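Local coordinates for protein arginyl-tRNA synthetase, putative (PDB 5JLD) that probably charges tRNA(Arg) with L-arginine at the expense of ATP, as a class I aminoacyl-tRNA synthetase, at residues A[9-14]-A[33-38]; A[16-21]-A[91-96]; A[100-105]-A[518-523]. One frame throughout, in Å; residues are numbered along the deposited sequence. Where two conformers were deposited one is given.

Interaction 1. Residues A[9-14]-A[33-38]; sequences CITKKI and AIVTYA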
ATOM      1  N   CYS A   9      -3.255  -8.584  17.714  1.00 36.25           N
ATOM      2  CA  CYS A   9      -1.961  -8.290  17.123  1.00 36.09           C
ATOM      3  C   CYS A   9      -0.863  -8.917  17.989  1.00 41.99           C
ATOM      4  O   CYS A   9      -0.511  -8.387  19.039  1.00 41.94           O
ATOM      5  CB  CYS A   9      -1.717  -6.783  16.972  1.00 35.39           C
ATOM      6  SG  CYS A   9      -0.056  -6.389  16.296  1.00 46.44           S
ATOM      7  N   ILE A  10      -0.316 -10.036  17.530  1.00 46.63           N
ATOM      8  CA  ILE A  10       0.584 -10.836  18.367  1.00 48.90           C
ATOM      9  C   ILE A  10       1.917 -10.135  18.682  1.00 46.95           C
ATOM     10  O   ILE A  10       2.386 -10.183  19.822  1.00 44.89           O
ATOM     11  CB  ILE A  10       0.853 -12.207  17.715  1.00 47.82           C
ATOM     12  CG1 ILE A  10      -0.443 -13.030  17.689  1.00 41.59           C
ATOM     13  CG2 ILE A  10       1.960 -12.950  18.454  1.00 45.74           C
ATOM     14  CD1 ILE A  10      -0.297 -14.381  17.014  1.00 43.25           C
ATOM     15  N   THR A  11       2.529  -9.484  17.693  1.00 43.55           N
ATOM     16  CA  THR A  11       3.771  -8.749  17.957  1.00 38.37           C
ATOM     17  C   THR A  11       3.609  -7.756  19.123  1.00 39.63           C
ATOM     18  O   THR A  11       4.521  -7.614  19.937  1.00 34.73           O
ATOM     19  CB  THR A  11       4.272  -7.992  16.695  1.00 56.67           C
ATOM     20  OG1 THR A  11       4.707  -8.936  15.712  1.00 66.85           O
ATOM     21  CG2 THR A  11       5.431  -7.085  17.035  1.00 53.30           C
ATOM     22  N   LYS A  12       2.448  -7.091  19.204  1.00 40.32           N
ATOM     23  CA  LYS A  12       2.204  -6.074  20.239  1.00 42.54           C
ATOM     24  C   LYS A  12       1.920  -6.725  21.571  1.00 38.92           C
ATOM     25  O   LYS A  12       2.323  -6.221  22.624  1.00 42.49           O
ATOM     26  CB  LYS A  12       1.024  -5.157  19.869  1.00 38.32           C
ATOM     27  CG  LYS A  12       1.374  -3.947  19.022  1.00 52.17           C
ATOM     28  CD  LYS A  12       0.153  -3.000  18.888  1.00 56.13           C
ATOM     29  CE  LYS A  12       0.013  -2.076  20.093  1.00 47.11           C
ATOM     30  NZ  LYS A  12       0.936  -0.917  19.976  1.00 59.64           N
ATOM     31  N   LYS A  13       1.209  -7.846  21.514  1.00 40.20           N
ATOM     32  CA  LYS A  13       0.931  -8.657  22.696  1.00 46.61           C
ATOM     33  C   LYS A  13       2.235  -9.105  23.389  1.00 39.05           C
ATOM     34  O   LYS A  13       2.455  -8.895  24.606  1.00 47.56           O
ATOM     35  CB  LYS A  13       0.093  -9.871  22.294  1.00 52.01           C
ATOM     36  CG  LYS A  13      -0.349 -10.728  23.464  1.00 53.05           C
ATOM     37  CD  LYS A  13      -1.209 -11.904  23.022  1.00 56.58           C
ATOM     38  CE  LYS A  13      -1.895 -12.525  24.235  1.00 65.79           C
ATOM     39  NZ  LYS A  13      -2.885 -13.576  23.880  1.00 69.53           N
ATOM     40  N   ILE A  14       3.108  -9.703  22.593  1.00 45.98           N
ATOM     41  CA  ILE A  14       4.387 -10.207  23.088  1.00 45.92           C
ATOM     42  C   ILE A  14       5.311  -9.062  23.528  1.00 48.37           C
ATOM     43  O   ILE A  14       5.990  -9.150  24.581  1.00 42.87           O
ATOM     44  CB  ILE A  14       5.077 -11.058  22.028  1.00 40.96           C
ATOM     45  CG1 ILE A  14       4.328 -12.388  21.847  1.00 42.82           C
ATOM     46  CG2 ILE A  14       6.521 -11.272  22.394  1.00 34.44           C
ATOM     47  CD1 ILE A  14       4.995 -13.362  20.854  1.00 39.39           C
ATOM     48  N   ALA A  33      10.844  -2.272  24.832  1.00 50.09           N
ATOM     49  CA  ALA A  33      11.011  -3.633  24.341  1.00 51.90           C
ATOM     50  C   ALA A  33      10.820  -3.668  22.837  1.00 49.84           C
ATOM     51  O   ALA A  33       9.897  -3.056  22.306  1.00 50.62           O
ATOM     52  CB  ALA A  33      10.035  -4.579  25.017  1.00 45.63           C
ATOM     53  N   ILE A  34      11.707  -4.374  22.151  1.00 49.13           N
ATOM     54  CA  ILE A  34      11.538  -4.583  20.727  1.00 51.18           C
ATOM     55  C   ILE A  34      11.425  -6.077  20.449  1.00 47.34           C
ATOM     56  O   ILE A  34      12.202  -6.887  20.958  1.00 51.20           O
ATOM     57  CB  ILE A  34      12.683  -3.966  19.908  1.00 55.98           C
ATOM     58  CG1 ILE A  34      12.712  -2.447  20.112  1.00 68.07           C
ATOM     59  CG2 ILE A  34      12.501  -4.288  18.436  1.00 57.23           C
ATOM     60  CD1 ILE A  34      13.755  -1.724  19.270  1.00 70.63           C
ATOM     61  N   VAL A  35      10.432  -6.419  19.646  1.00 41.64           N
ATOM     62  CA  VAL A  35      10.111  -7.790  19.335  1.00 51.16           C
ATOM     63  C   VAL A  35      10.203  -8.017  17.831  1.00 50.94           C
ATOM     64  O   VAL A  35       9.677  -7.235  17.034  1.00 53.42           O
ATOM     65  CB  VAL A  35       8.705  -8.143  19.877  1.00 47.90           C
ATOM     66  CG1 VAL A  35       8.155  -9.426  19.238  1.00 40.82           C
ATOM     67  CG2 VAL A  35       8.778  -8.263  21.385  1.00 41.71           C
ATOM     68  N   THR A  36      10.914  -9.071  17.457  1.00 45.38           N
ATOM     69  CA  THR A  36      11.026  -9.492  16.068  1.00 50.18           C
ATOM     70  C   THR A  36      10.623 -10.948  15.921  1.00 47.05           C
ATOM     71  O   THR A  36      10.199 -11.593  16.879  1.00 47.46           O
ATOM     72  CB  THR A  36      12.466  -9.347  15.519  1.00 50.03           C
ATOM     73  OG1 THR A  36      13.321 -10.279  16.189  1.00 53.52           O
ATOM     74  CG2 THR A  36      12.995  -7.935  15.697  1.00 45.62           C
ATOM     75  N   TYR A  37      10.759 -11.456  14.705  1.00 44.84           N
ATOM     76  CA  TYR A  37      10.514 -12.855  14.427  1.00 50.33           C
ATOM     77  C   TYR A  37      11.794 -13.577  14.696  1.00 48.00           C
ATOM     78  O   TYR A  37      12.874 -13.030  14.501  1.00 50.33           O
ATOM     79  CB  TYR A  37      10.067 -13.092  12.981  1.00 51.71           C
ATOM     80  CG  TYR A  37       8.739 -12.460  12.656  1.00 52.97           C
ATOM     81  CD1 TYR A  37       7.617 -12.762  13.406  1.00 51.93           C
ATOM     82  CD2 TYR A  37       8.602 -11.570  11.586  1.00 53.45           C
ATOM     83  CE1 TYR A  37       6.392 -12.191  13.126  1.00 50.31           C
ATOM     84  CE2 TYR A  37       7.377 -11.002  11.285  1.00 51.27           C
ATOM     85  CZ  TYR A  37       6.278 -11.317  12.063  1.00 52.27           C
ATOM     86  OH  TYR A  37       5.056 -10.770  11.794  1.00 50.84           O
ATOM     87  N   ALA A  38      11.669 -14.799  15.181  1.00 48.22           N
ATOM     88  CA  ALA A  38      12.830 -15.648  15.362  1.00 56.71           C
ATOM     89  C   ALA A  38      13.007 -16.452  14.091  1.00 52.06           C
ATOM     90  O   ALA A  38      12.095 -16.516  13.256  1.00 49.21           O
ATOM     91  CB  ALA A  38      12.650 -16.564  16.563  1.00 59.66           C
TER
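T11 and V35 mark the nearest approach of the two backbones, their CA atoms 6.6 Å apart, where helix 10-14 and strand 35-37 have axes 8.6 Å apart at their closest and N-to-C directions 133° apart. The apolar centre of the contact is a methyl-to-methyl meeting. I14 CG2 lies 3.9 Å from V35 CG2 and 4.0 Å from V35 CG1, so a single branch of the isoleucine faces both arms of the valine, and the two side chains cross at about a right angle. The I14 rotamer explains this: CB heads for the strand, and with CG1 turned beside the backbone N (chi1 -71°) CG2 is left as the branch that meets V35. T11 adds a second methyl pair, its CG2 4.2 Å from V35 CG1. V35 CG1 also rests at 4.1 Å from T11 O, a van der Waals contact with the helix backbone. In the fold, V35 sits on the edge strand of a four-stranded antiparallel sheet, and helix 10-25 packs across one face of that sheet. Y45, from the adjacent strand 45-47, touches T11, I14 and V35 alike and so closes the seam between helix and sheet. This is the alpha/beta framework of the N-terminal domain of arginyl-tRNA synthetases. Beside the apolar pair the contact turns polar but indirect. T11 OG1 stands 4.3 Å from Y37 OH, too far for a bond. D524, on helix 522-532, binds both residues at other atoms, OD2 taking the hydroxyl of Y37 and OD1 the backbone N of T11 in the first turn of helix 10-25, while K521 adds a cation-pi interaction to the Y37 ring.

Interaction 2. Residues A[16-21]-A[91-96]; sequences TIFQNS and GFITVK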
ATOM      1  N   THR A  16       4.368  -6.259  24.718  1.00 46.06           N
ATOM      2  CA  THR A  16       3.876  -5.862  26.039  1.00 46.35           C
ATOM      3  C   THR A  16       4.334  -6.833  27.147  1.00 46.39           C
ATOM      4  O   THR A  16       4.822  -6.403  28.202  1.00 44.33           O
ATOM      5  CB  THR A  16       2.341  -5.766  26.057  1.00 47.29           C
ATOM      6  OG1 THR A  16       1.928  -4.727  25.164  1.00 55.79           O
ATOM      7  CG2 THR A  16       1.838  -5.448  27.474  1.00 40.04           C
ATOM      8  N   ILE A  17       4.189  -8.134  26.914  1.00 45.41           N
ATOM      9  CA  ILE A  17       4.668  -9.106  27.914  1.00 45.82           C
ATOM     10  C   ILE A  17       6.162  -8.877  28.303  1.00 38.82           C
ATOM     11  O   ILE A  17       6.534  -8.794  29.507  1.00 43.12           O
ATOM     12  CB  ILE A  17       4.434 -10.544  27.403  1.00 48.02           C
ATOM     13  CG1 ILE A  17       2.925 -10.836  27.389  1.00 41.19           C
ATOM     14  CG2 ILE A  17       5.246 -11.602  28.228  1.00 37.28           C
ATOM     15  CD1 ILE A  17       2.552 -12.082  26.641  1.00 37.03           C
ATOM     16  N   PHE A  18       7.006  -8.699  27.293  1.00 42.75           N
ATOM     17  CA  PHE A  18       8.421  -8.445  27.569  1.00 43.38           C
ATOM     18  C   PHE A  18       8.667  -7.098  28.255  1.00 45.15           C
ATOM     19  O   PHE A  18       9.498  -7.003  29.166  1.00 41.27           O
ATOM     20  CB  PHE A  18       9.244  -8.531  26.286  1.00 43.45           C
ATOM     21  CG  PHE A  18       9.613  -9.933  25.919  1.00 45.24           C
ATOM     22  CD1 PHE A  18      10.788 -10.503  26.405  1.00 39.92           C
ATOM     23  CD2 PHE A  18       8.771 -10.701  25.117  1.00 45.98           C
ATOM     24  CE1 PHE A  18      11.124 -11.809  26.076  1.00 46.51           C
ATOM     25  CE2 PHE A  18       9.100 -12.013  24.790  1.00 49.55           C
ATOM     26  CZ  PHE A  18      10.282 -12.565  25.266  1.00 48.15           C
ATOM     27  N   GLN A  19       7.946  -6.066  27.816  1.00 40.12           N
ATOM     28  CA  GLN A  19       8.037  -4.735  28.419  1.00 45.77           C
ATOM     29  C   GLN A  19       7.741  -4.799  29.912  1.00 39.95           C
ATOM     30  O   GLN A  19       8.472  -4.221  30.737  1.00 43.19           O
ATOM     31  CB  GLN A  19       7.066  -3.750  27.729  1.00 41.76           C
ATOM     32  CG  GLN A  19       7.235  -2.297  28.168  1.00 41.81           C
ATOM     33  CD  GLN A  19       8.594  -1.736  27.803  1.00 44.77           C
ATOM     34  OE1 GLN A  19       8.923  -1.593  26.625  1.00 49.07           O
ATOM     35  NE2 GLN A  19       9.402  -1.430  28.815  1.00 43.94           N
ATOM     36  N   ASN A  20       6.678  -5.515  30.267  1.00 37.29           N
ATOM     37  CA  ASN A  20       6.334  -5.622  31.684  1.00 40.31           C
ATOM     38  C   ASN A  20       7.427  -6.387  32.431  1.00 47.23           C
ATOM     39  O   ASN A  20       7.818  -5.984  33.540  1.00 48.50           O
ATOM     40  CB  ASN A  20       4.974  -6.302  31.891  1.00 45.33           C
ATOM     41  CG  ASN A  20       3.802  -5.491  31.287  1.00 50.98           C
ATOM     42  OD1 ASN A  20       3.967  -4.337  30.885  1.00 49.89           O
ATOM     43  ND2 ASN A  20       2.621  -6.102  31.244  1.00 43.35           N
ATOM     44  N   SER A  21       7.941  -7.473  31.836  1.00 43.88           N
ATOM     45  CA  SER A  21       9.016  -8.189  32.555  1.00 44.21           C
ATOM     46  C   SER A  21      10.277  -7.335  32.763  1.00 37.71           C
ATOM     47  O   SER A  21      10.886  -7.361  33.826  1.00 46.56           O
ATOM     48  CB  SER A  21       9.413  -9.467  31.841  1.00 42.16           C
ATOM     49  OG  SER A  21      10.385 -10.140  32.610  1.00 47.06           O
ATOM     50  N   GLY A  91      22.222 -13.643  24.293  1.00 45.28           N
ATOM     51  CA  GLY A  91      21.354 -13.021  25.267  1.00 40.13           C
ATOM     52  C   GLY A  91      19.987 -12.659  24.750  1.00 46.33           C
ATOM     53  O   GLY A  91      19.146 -12.185  25.515  1.00 50.75           O
ATOM     54  N   PHE A  92      19.730 -12.854  23.462  1.00 44.75           N
ATOM     55  CA  PHE A  92      18.349 -12.666  23.027  1.00 39.37           C
ATOM     56  C   PHE A  92      17.483 -13.836  23.521  1.00 42.68           C
ATOM     57  O   PHE A  92      17.994 -14.877  23.965  1.00 42.83           O
ATOM     58  CB  PHE A  92      18.240 -12.496  21.512  1.00 43.44           C
ATOM     59  CG  PHE A  92      18.892 -13.586  20.713  1.00 48.01           C
ATOM     60  CD1 PHE A  92      18.262 -14.807  20.536  1.00 44.68           C
ATOM     61  CD2 PHE A  92      20.122 -13.368  20.106  1.00 39.68           C
ATOM     62  CE1 PHE A  92      18.857 -15.801  19.770  1.00 52.50           C
ATOM     63  CE2 PHE A  92      20.723 -14.348  19.335  1.00 38.39           C
ATOM     64  CZ  PHE A  92      20.089 -15.570  19.165  1.00 52.48           C
ATOM     65  N   ILE A  93      16.174 -13.634  23.466  1.00 40.37           N
ATOM     66  CA  ILE A  93      15.195 -14.569  24.003  1.00 43.01           C
ATOM     67  C   ILE A  93      14.200 -14.967  22.926  1.00 40.60           C
ATOM     68  O   ILE A  93      13.647 -14.116  22.251  1.00 49.51           O
ATOM     69  CB  ILE A  93      14.428 -13.941  25.198  1.00 42.27           C
ATOM     70  CG1 ILE A  93      15.373 -13.641  26.369  1.00 43.55           C
ATOM     71  CG2 ILE A  93      13.273 -14.813  25.630  1.00 35.89           C
ATOM     72  CD1 ILE A  93      14.782 -12.665  27.391  1.00 43.39           C
ATOM     73  N   THR A  94      13.970 -16.255  22.754  1.00 41.90           N
ATOM     74  CA  THR A  94      13.012 -16.722  21.761  1.00 42.67           C
ATOM     75  C   THR A  94      11.824 -17.381  22.433  1.00 43.72           C
ATOM     76  O   THR A  94      11.950 -17.986  23.508  1.00 50.21           O
ATOM     77  CB  THR A  94      13.643 -17.730  20.767  1.00 41.72           C
ATOM     78  OG1 THR A  94      14.168 -18.845  21.489  1.00 44.87           O
ATOM     79  CG2 THR A  94      14.766 -17.071  19.941  1.00 46.94           C
ATOM     80  N   VAL A  95      10.667 -17.253  21.800  1.00 41.45           N
ATOM     81  CA  VAL A  95       9.453 -17.886  22.288  1.00 43.36           C
ATOM     82  C   VAL A  95       8.733 -18.589  21.150  1.00 42.80           C
ATOM     83  O   VAL A  95       8.846 -18.195  19.966  1.00 46.40           O
ATOM     84  CB  VAL A  95       8.481 -16.876  22.940  1.00 43.90           C
ATOM     85  CG1 VAL A  95       9.092 -16.263  24.178  1.00 42.73           C
ATOM     86  CG2 VAL A  95       8.060 -15.784  21.927  1.00 40.73           C
ATOM     87  N   LYS A  96       8.010 -19.637  21.535  1.00 48.21           N
ATOM     88  CA  LYS A  96       7.108 -20.366  20.657  1.00 49.70           C
ATOM     89  C   LYS A  96       5.716 -20.269  21.234  1.00 49.64           C
ATOM     90  O   LYS A  96       5.522 -20.470  22.435  1.00 42.81           O
ATOM     91  CB  LYS A  96       7.493 -21.842  20.525  1.00 50.40           C
ATOM     92  CG  LYS A  96       8.740 -22.129  19.715  1.00 58.11           C
ATOM     93  CD  LYS A  96       8.940 -23.642  19.566  1.00 67.36           C
ATOM     94  CE  LYS A  96      10.244 -23.972  18.858  1.00 72.99           C
ATOM     95  NZ  LYS A  96      10.551 -25.429  18.881  1.00 80.03           N
TER
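F18 meets I93 and V95 with the rim of its ring, and this edge is the tight part of the contact. CE1 lies 3.7 Å from I93 CG2, with the methyl in the plane of the ring, and CZ follows at 3.8 Å from the same I93 CG2. The ring corner is completed by V95 CG1, 4.0 Å from F18 CZ and again near the ring plane. I93 CD1 closes on F18 CE1 at 4.0 Å, so both branches of the isoleucine take part. With I93 CG1 set beside its backbone N (chi1 -64°), CG2 becomes the branch pressed to the ring edge. The backbones stay well apart, the nearest CA pair, F18 and I93, being 9.8 Å from each other; within residues 16-21 and 91-96, F18 is the side chain that spans the gap. C47, I73 and I85 extend this apolar core of the N-terminal domain. Away from the ring the character changes: T16 and N20 on the helix are exposed, T94 points away from the helix, and K96 makes a weak, long ion pair with E84. Because every touching atom is carbon and all three residues are buried, the contact relies on shape and exclusion of water, while the strand makes polar bonds through its backbone, for example V95 with Y45.

Interaction 3. Residues A[100-105]-A[518-523]; sequences DYIETS and HILKFP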
ATOM      1  N   ASP A 100      -2.315 -24.647  21.797  1.00 50.54           N
ATOM      2  CA  ASP A 100      -3.650 -24.251  22.229  0.54 51.30           C
ATOM      3  C   ASP A 100      -3.922 -22.773  21.960  1.00 49.38           C
ATOM      4  O   ASP A 100      -5.020 -22.418  21.519  1.00 49.12           O
ATOM      5  CB  ASP A 100      -3.872 -24.555  23.708  0.54 50.64           C
ATOM      6  CG  ASP A 100      -5.299 -24.261  24.143  0.54 53.76           C
ATOM      7  OD1 ASP A 100      -6.207 -25.047  23.789  0.54 53.91           O
ATOM      8  OD2 ASP A 100      -5.516 -23.235  24.822  0.54 57.63           O
ATOM      9  N   TYR A 101      -2.936 -21.912  22.199  1.00 46.37           N
ATOM     10  CA  TYR A 101      -3.123 -20.509  21.852  1.00 47.77           C
ATOM     11  C   TYR A 101      -3.440 -20.344  20.364  1.00 48.02           C
ATOM     12  O   TYR A 101      -4.340 -19.582  19.987  1.00 50.47           O
ATOM     13  CB  TYR A 101      -1.901 -19.647  22.191  1.00 43.54           C
ATOM     14  CG  TYR A 101      -2.114 -18.210  21.697  1.00 41.15           C
ATOM     15  CD1 TYR A 101      -3.001 -17.356  22.342  1.00 37.86           C
ATOM     16  CD2 TYR A 101      -1.460 -17.738  20.558  1.00 37.59           C
ATOM     17  CE1 TYR A 101      -3.217 -16.038  21.868  1.00 42.86           C
ATOM     18  CE2 TYR A 101      -1.654 -16.451  20.095  1.00 49.81           C
ATOM     19  CZ  TYR A 101      -2.535 -15.604  20.741  1.00 50.39           C
ATOM     20  OH  TYR A 101      -2.708 -14.327  20.238  1.00 51.91           O
ATOM     21  N   ILE A 102      -2.689 -21.043  19.522  1.00 45.33           N
ATOM     22  CA  ILE A 102      -2.881 -20.930  18.080  1.00 43.29           C
ATOM     23  C   ILE A 102      -4.263 -21.463  17.668  1.00 46.63           C
ATOM     24  O   ILE A 102      -4.970 -20.830  16.874  1.00 43.28           O
ATOM     25  CB  ILE A 102      -1.771 -21.668  17.315  1.00 46.40           C
ATOM     26  CG1 ILE A 102      -0.410 -21.041  17.641  1.00 51.25           C
ATOM     27  CG2 ILE A 102      -2.017 -21.601  15.828  1.00 45.56           C
ATOM     28  CD1 ILE A 102       0.767 -21.736  16.962  1.00 56.81           C
ATOM     29  N   GLU A 103      -4.658 -22.600  18.237  1.00 41.13           N
ATOM     30  CA  GLU A 103      -5.960 -23.202  17.928  1.00 50.52           C
ATOM     31  C   GLU A 103      -7.127 -22.311  18.337  1.00 52.49           C
ATOM     32  O   GLU A 103      -8.047 -22.064  17.545  1.00 53.45           O
ATOM     33  CB  GLU A 103      -6.097 -24.572  18.611  1.00 43.93           C
ATOM     34  CG  GLU A 103      -5.308 -25.665  17.934  1.00 52.44           C
ATOM     35  CD  GLU A 103      -5.187 -26.937  18.766  1.00 55.12           C
ATOM     36  OE1 GLU A 103      -5.669 -26.972  19.921  1.00 64.39           O
ATOM     37  OE2 GLU A 103      -4.613 -27.910  18.249  1.00 57.39           O
ATOM     38  N   THR A 104      -7.083 -21.827  19.573  1.00 52.54           N
ATOM     39  CA  THR A 104      -8.113 -20.934  20.100  1.00 44.81           C
ATOM     40  C   THR A 104      -8.192 -19.633  19.279  1.00 50.22           C
ATOM     41  O   THR A 104      -9.304 -19.107  18.971  1.00 49.23           O
ATOM     42  CB  THR A 104      -7.835 -20.594  21.592  1.00 64.11           C
ATOM     43  OG1 THR A 104      -7.756 -21.805  22.363  1.00 60.00           O
ATOM     44  CG2 THR A 104      -8.939 -19.709  22.171  1.00 65.23           C
ATOM     45  N   SER A 105      -7.016 -19.121  18.905  1.00 45.36           N
ATOM     46  CA  SER A 105      -6.976 -17.860  18.156  1.00 48.13           C
ATOM     47  C   SER A 105      -7.622 -18.097  16.789  1.00 51.39           C
ATOM     48  O   SER A 105      -8.457 -17.323  16.347  1.00 52.80           O
ATOM     49  CB  SER A 105      -5.543 -17.339  18.017  1.00 48.97           C
ATOM     50  OG  SER A 105      -4.949 -17.060  19.283  1.00 43.82           O
ATOM     51  N   HIS A 518       1.505 -18.653  10.847  1.00 45.11           N
ATOM     52  CA  HIS A 518       1.599 -17.699   9.778  1.00 45.63           C
ATOM     53  C   HIS A 518       0.267 -16.963   9.597  1.00 46.50           C
ATOM     54  O   HIS A 518       0.242 -15.741   9.463  1.00 38.63           O
ATOM     55  CB  HIS A 518       2.023 -18.355   8.478  1.00 44.64           C
ATOM     56  CG  HIS A 518       2.502 -17.361   7.463  1.00 52.48           C
ATOM     57  ND1 HIS A 518       3.705 -16.698   7.590  1.00 51.51           N
ATOM     58  CD2 HIS A 518       1.924 -16.878   6.336  1.00 41.87           C
ATOM     59  CE1 HIS A 518       3.864 -15.874   6.570  1.00 46.34           C
ATOM     60  NE2 HIS A 518       2.792 -15.959   5.798  1.00 45.53           N
ATOM     61  N   ILE A 519      -0.833 -17.708   9.642  1.00 42.55           N
ATOM     62  CA  ILE A 519      -2.144 -17.093   9.567  1.00 43.67           C
ATOM     63  C   ILE A 519      -2.328 -16.044  10.669  1.00 44.92           C
ATOM     64  O   ILE A 519      -2.802 -14.943  10.411  1.00 45.13           O
ATOM     65  CB  ILE A 519      -3.244 -18.143   9.667  1.00 43.51           C
ATOM     66  CG1 ILE A 519      -3.236 -19.015   8.413  1.00 43.44           C
ATOM     67  CG2 ILE A 519      -4.593 -17.482   9.876  1.00 40.26           C
ATOM     68  CD1 ILE A 519      -4.063 -20.302   8.563  1.00 46.11           C
ATOM     69  N   LEU A 520      -1.908 -16.358  11.889  1.00 43.45           N
ATOM     70  CA  LEU A 520      -2.117 -15.414  12.985  1.00 43.46           C
ATOM     71  C   LEU A 520      -1.126 -14.236  12.966  1.00 42.14           C
ATOM     72  O   LEU A 520      -1.266 -13.299  13.758  1.00 41.99           O
ATOM     73  CB  LEU A 520      -2.038 -16.141  14.336  1.00 47.62           C
ATOM     74  CG  LEU A 520      -3.142 -17.174  14.568  1.00 45.18           C
ATOM     75  CD1 LEU A 520      -2.805 -18.028  15.782  1.00 45.34           C
ATOM     76  CD2 LEU A 520      -4.517 -16.489  14.708  1.00 40.45           C
ATOM     77  N   LYS A 521      -0.125 -14.287  12.083  1.00 43.86           N
ATOM     78  CA  LYS A 521       0.796 -13.152  11.930  1.00 41.01           C
ATOM     79  C   LYS A 521       0.198 -11.975  11.137  1.00 40.58           C
ATOM     80  O   LYS A 521       0.769 -10.889  11.121  1.00 42.40           O
ATOM     81  CB  LYS A 521       2.084 -13.590  11.245  1.00 39.62           C
ATOM     82  CG  LYS A 521       3.004 -14.491  12.080  1.00 42.12           C
ATOM     83  CD  LYS A 521       4.321 -14.710  11.342  1.00 41.49           C
ATOM     84  CE  LYS A 521       5.279 -15.564  12.139  1.00 41.18           C
ATOM     85  NZ  LYS A 521       6.541 -15.745  11.362  1.00 43.93           N
ATOM     86  N   PHE A 522      -0.926 -12.213  10.471  1.00 37.70           N
ATOM     87  CA  PHE A 522      -1.542 -11.251   9.552  1.00 45.24           C
ATOM     88  C   PHE A 522      -1.617  -9.817  10.141  1.00 37.63           C
ATOM     89  O   PHE A 522      -1.166  -8.884   9.501  1.00 38.65           O
ATOM     90  CB  PHE A 522      -2.933 -11.770   9.129  1.00 37.71           C
ATOM     91  CG  PHE A 522      -3.517 -11.080   7.919  1.00 44.12           C
ATOM     92  CD1 PHE A 522      -2.757 -10.874   6.784  1.00 43.91           C
ATOM     93  CD2 PHE A 522      -4.845 -10.661   7.914  1.00 45.53           C
ATOM     94  CE1 PHE A 522      -3.299 -10.253   5.659  1.00 46.40           C
ATOM     95  CE2 PHE A 522      -5.399 -10.048   6.796  1.00 48.00           C
ATOM     96  CZ  PHE A 522      -4.622  -9.837   5.661  1.00 45.81           C
ATOM     97  N   PRO A 523      -2.103  -9.654  11.388  1.00 39.07           N
ATOM     98  CA  PRO A 523      -2.154  -8.285  11.931  1.00 41.69           C
ATOM     99  C   PRO A 523      -0.799  -7.573  12.035  1.00 43.84           C
ATOM    100  O   PRO A 523      -0.773  -6.332  11.957  1.00 47.77           O
ATOM    101  CB  PRO A 523      -2.757  -8.489  13.326  1.00 42.61           C
ATOM    102  CG  PRO A 523      -3.581  -9.740  13.183  1.00 46.75           C
ATOM    103  CD  PRO A 523      -2.736 -10.620  12.310  1.00 37.33           C
TER
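L520 carries the apolar part of this contact, its forked end directed at I102 and S105 on helix 99-108. CD1 lies 3.7 Å from I102 CG2. The same L520 CD1 is 3.6 Å from S105 CB, and L520 CD2 matches it at 3.6 Å from S105 CB, so the serine methylene sits before both leucine methyls. I10, from helix 10-25, touches L520 as well, and the leucine thus meets two helices; I102 in turn packs on L507. Geometrically the contact joins residues 518-523, around L520 in the DALR anticodon-binding domain, to the helix that directly follows strand 93-97 of the N-terminal sheet.

The hydrogen bonds run within helix 99-108. S105 OG is rotated beside its backbone N (chi1 -62°) and donates to Y101 O at 2.7 Å. That carbonyl also accepts S105 N at 2.9 Å, the two donors arriving from opposite faces of its plane, with OG tilted 35° from the plane. T104 repeats the pattern one residue earlier: its OG1 and N both bind D100 O, each at 2.9 Å from it. The S105 hydroxyl further lies over one face of the Y101 ring, 3.1 Å from its plane and displaced from the ring centre. Y101 OH in turn bonds to E8 OE1, which fixes the far end of the ring.

Charge stays outside the contact: E103 points away from L520 and ties its own helix to K99 by a salt bridge and to L507 N by a hydrogen bond. Turning the serine hydroxyl back into its own helix satisfies a buried polar group and presents carbon to L520, so a residue that is polar in name offers an apolar surface between helix 99-108 and the anticodon-binding domain.

All three contacts are buried, yet they differ in place. Interactions 1 and 2 share helix 10-25 and reach one antiparallel sheet, at its edge strand 35-37 and at its inner strand 93-97; they meet where I14 CD1 packs on V95 CG2 and where Q19 probably hydrogen-bonds to A33 N. Interaction 3 leaves that sheet and joins helix 99-108, which continues from strand 93-97, to the anticodon-binding domain. The touching atoms differ too: interaction 2 uses carbon alone, interaction 1 adds a polar edge at T11 and Y37, and interaction 3 includes a serine whose hydroxyl is bonded within its own helix. I10, against Y101 and L520, links interactions 1 and 3.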